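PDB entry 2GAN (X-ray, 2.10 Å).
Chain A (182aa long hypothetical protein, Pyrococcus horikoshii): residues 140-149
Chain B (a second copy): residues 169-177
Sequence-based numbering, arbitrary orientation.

Chain A (140-149) KDPYVVTFPN
Chain B 169-177: KEFVILKFN

Antiparallel strands from two copies of a protein can join edge to edge, letting backbone bonds fix the register while side chains fill both faces. Here strand 141-146 of chain A meets strand 172-176 of chain B at 155°, axes 4.7 Å apart at closest, both in extended conformation (phi/psi -140/163 at Val A144, -122/141 at Leu B174).

Val A144 and Leu B174 form the central hydrogen-bonded pair, CA atoms 5.2 Å apart: Val A144 N to Leu B174 O and Leu B174 N to Val A144 O are both 2.8 Å. The pattern recurs two residues along, where Val B172 N reaches Thr A146 O at 2.9 Å and Thr A146 N reaches Val B172 O at 3.1 Å; Phe B176 N donates to Pro A142 O at 2.9 Å, a bond proline, lacking an N-H, cannot reciprocate.

Leu B174 (chi1 -65°, chi2 81°) sets its CB 3.6 Å from CG2 of Val A144 (m) and its CD1 3.5 Å from Thr A146 OG1. On the other face, Lys B175 (t, t, t, chi4 -90°) lies beside Tyr A143 (chi1 -74°, chi2 -95°), CA atoms 4.5 Å apart. Lys B175 CG sits over the Tyr A143 ring, 4.0 Å from its centroid, a CH-pi contact; Lys B175 CE approaches Tyr A143 OH at 3.0 Å.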

# COMPACT_ATOMS: atom_id res chain seq x y z
N LYS A 140 -5.69 7.97 27.56
CA LYS A 140 -5.84 8.50 26.19
C LYS A 140 -6.33 7.46 25.18
O LYS A 140 -6.10 6.27 25.35
CB LYS A 140 -4.50 9.03 25.66
CG LYS A 140 -3.71 9.92 26.61
CD LYS A 140 -4.35 11.28 26.80
CE LYS A 140 -3.48 12.15 27.70
NZ LYS A 140 -3.93 13.55 27.70
N ASP A 141 -6.99 7.92 24.13
CA ASP A 141 -7.44 7.03 23.08
C ASP A 141 -6.42 7.14 21.94
O ASP A 141 -5.98 8.24 21.60
CB ASP A 141 -8.82 7.43 22.57
CG ASP A 141 -9.88 7.24 23.61
OD1 ASP A 141 -9.89 6.15 24.23
OD2 ASP A 141 -10.70 8.16 23.81
N PRO A 142 -6.01 5.99 21.37
CA PRO A 142 -5.04 5.91 20.26
C PRO A 142 -5.57 6.35 18.89
O PRO A 142 -6.61 5.88 18.44
CB PRO A 142 -4.65 4.43 20.25
CG PRO A 142 -4.92 3.97 21.64
CD PRO A 142 -6.22 4.66 21.97
N TYR A 143 -4.83 7.24 18.23
CA TYR A 143 -5.17 7.74 16.90
C TYR A 143 -3.94 7.66 16.00
O TYR A 143 -2.82 7.81 16.48
CB TYR A 143 -5.61 9.20 16.96
CG TYR A 143 -6.98 9.45 17.54
CD1 TYR A 143 -8.08 9.58 16.71
CD2 TYR A 143 -7.17 9.58 18.91
CE1 TYR A 143 -9.35 9.83 17.22
CE2 TYR A 143 -8.43 9.83 19.44
CZ TYR A 143 -9.52 9.95 18.58
OH TYR A 143 -10.77 10.22 19.08
N VAL A 144 -4.15 7.42 14.71
CA VAL A 144 -3.04 7.36 13.75
C VAL A 144 -3.44 8.04 12.46
O VAL A 144 -4.63 8.26 12.22
CB VAL A 144 -2.64 5.90 13.40
CG1 VAL A 144 -1.99 5.23 14.58
CG2 VAL A 144 -3.86 5.13 12.93
N VAL A 145 -2.46 8.37 11.63
CA VAL A 145 -2.74 9.00 10.35
C VAL A 145 -2.14 8.10 9.27
O VAL A 145 -1.12 7.45 9.50
CB VAL A 145 -2.11 10.42 10.24
CG1 VAL A 145 -0.58 10.34 10.23
CG2 VAL A 145 -2.61 11.11 8.97
N THR A 146 -2.79 8.05 8.12
CA THR A 146 -2.30 7.23 7.02
C THR A 146 -2.52 8.00 5.73
O THR A 146 -3.40 8.84 5.64
CB THR A 146 -3.04 5.89 6.93
OG1 THR A 146 -4.40 6.13 6.55
CG2 THR A 146 -3.01 5.18 8.27
N PHE A 147 -1.72 7.67 4.73
CA PHE A 147 -1.78 8.34 3.45
C PHE A 147 -2.18 7.37 2.35
O PHE A 147 -1.36 6.63 1.83
CB PHE A 147 -0.41 8.93 3.19
CG PHE A 147 0.15 9.67 4.37
CD1 PHE A 147 -0.42 10.87 4.78
CD2 PHE A 147 1.23 9.15 5.09
CE1 PHE A 147 0.08 11.55 5.88
CE2 PHE A 147 1.73 9.82 6.19
CZ PHE A 147 1.16 11.03 6.60
N PRO A 148 -3.46 7.40 1.95
CA PRO A 148 -3.95 6.50 0.90
C PRO A 148 -3.24 6.57 -0.45
O PRO A 148 -3.18 5.57 -1.17
CB PRO A 148 -5.44 6.84 0.82
CG PRO A 148 -5.50 8.26 1.23
CD PRO A 148 -4.52 8.33 2.38
N ASN A 149 -2.68 7.72 -0.81
CA ASN A 149 -2.00 7.82 -2.10
C ASN A 149 -0.75 6.93 -2.13
O ASN A 149 -0.07 6.85 -3.15
CB ASN A 149 -1.61 9.27 -2.41
CG ASN A 149 -0.30 9.68 -1.77
OD1 ASN A 149 -0.24 9.98 -0.58
ND2 ASN A 149 0.77 9.67 -2.56
N LYS B 169 -8.24 14.85 1.74
CA LYS B 169 -7.71 14.57 0.41
C LYS B 169 -6.33 13.92 0.43
O LYS B 169 -6.06 13.03 -0.37
CB LYS B 169 -7.69 15.85 -0.43
CG LYS B 169 -7.33 15.65 -1.89
CD LYS B 169 -7.81 16.82 -2.76
CE LYS B 169 -7.19 18.16 -2.32
NZ LYS B 169 -7.73 19.34 -3.06
N GLU B 170 -5.47 14.34 1.35
CA GLU B 170 -4.12 13.78 1.41
C GLU B 170 -3.89 12.78 2.55
O GLU B 170 -2.82 12.18 2.62
CB GLU B 170 -3.09 14.91 1.51
CG GLU B 170 -3.15 15.89 0.33
CD GLU B 170 -2.13 17.02 0.46
OE1 GLU B 170 -2.02 17.61 1.56
OE2 GLU B 170 -1.47 17.34 -0.55
N PHE B 171 -4.87 12.58 3.42
CA PHE B 171 -4.68 11.63 4.51
C PHE B 171 -5.99 11.19 5.13
O PHE B 171 -7.03 11.79 4.91
CB PHE B 171 -3.78 12.24 5.60
CG PHE B 171 -4.34 13.51 6.21
CD1 PHE B 171 -4.03 14.75 5.67
CD2 PHE B 171 -5.20 13.45 7.31
CE1 PHE B 171 -4.58 15.93 6.20
CE2 PHE B 171 -5.75 14.62 7.86
CZ PHE B 171 -5.44 15.86 7.30
N VAL B 172 -5.94 10.11 5.91
CA VAL B 172 -7.14 9.63 6.59
C VAL B 172 -6.78 9.30 8.03
O VAL B 172 -5.81 8.60 8.30
CB VAL B 172 -7.76 8.41 5.85
CG1 VAL B 172 -6.68 7.50 5.31
CG2 VAL B 172 -8.68 7.64 6.80
N ILE B 173 -7.57 9.82 8.97
CA ILE B 173 -7.29 9.58 10.38
C ILE B 173 -8.00 8.32 10.88
O ILE B 173 -9.16 8.10 10.56
CB ILE B 173 -7.70 10.81 11.24
CG1 ILE B 173 -6.96 12.06 10.74
CG2 ILE B 173 -7.37 10.56 12.70
CD1 ILE B 173 -7.34 13.36 11.43
N LEU B 174 -7.30 7.50 11.65
CA LEU B 174 -7.91 6.29 12.20
C LEU B 174 -7.85 6.28 13.72
O LEU B 174 -6.86 6.68 14.32
CB LEU B 174 -7.22 5.03 11.66
CG LEU B 174 -7.31 4.72 10.17
CD1 LEU B 174 -6.28 5.54 9.43
CD2 LEU B 174 -7.06 3.24 9.93
N LYS B 175 -8.93 5.80 14.34
CA LYS B 175 -9.02 5.74 15.79
C LYS B 175 -9.15 4.30 16.27
O LYS B 175 -9.87 3.51 15.67
CB LYS B 175 -10.23 6.55 16.26
CG LYS B 175 -10.59 6.44 17.74
CD LYS B 175 -11.64 7.50 18.07
CE LYS B 175 -11.99 7.56 19.56
NZ LYS B 175 -13.11 6.65 19.93
N PHE B 176 -8.44 3.97 17.34
CA PHE B 176 -8.50 2.61 17.87
C PHE B 176 -9.79 2.42 18.67
O PHE B 176 -10.10 3.22 19.55
CB PHE B 176 -7.31 2.34 18.79
CG PHE B 176 -7.37 1.00 19.46
CD1 PHE B 176 -7.21 -0.17 18.72
CD2 PHE B 176 -7.63 0.90 20.82
CE1 PHE B 176 -7.29 -1.42 19.33
CE2 PHE B 176 -7.72 -0.35 21.44
CZ PHE B 176 -7.56 -1.50 20.69
N ASN B 177 -10.53 1.37 18.37
CA ASN B 177 -11.77 1.09 19.08
C ASN B 177 -11.61 -0.17 19.92
O ASN B 177 -11.79 -1.29 19.42
CB ASN B 177 -12.93 0.92 18.08
CG ASN B 177 -14.29 0.86 18.76
OD1 ASN B 177 -14.50 0.07 19.67
ND2 ASN B 177 -15.21 1.70 18.30
O HOH W 1 -2.50 10.08 0.56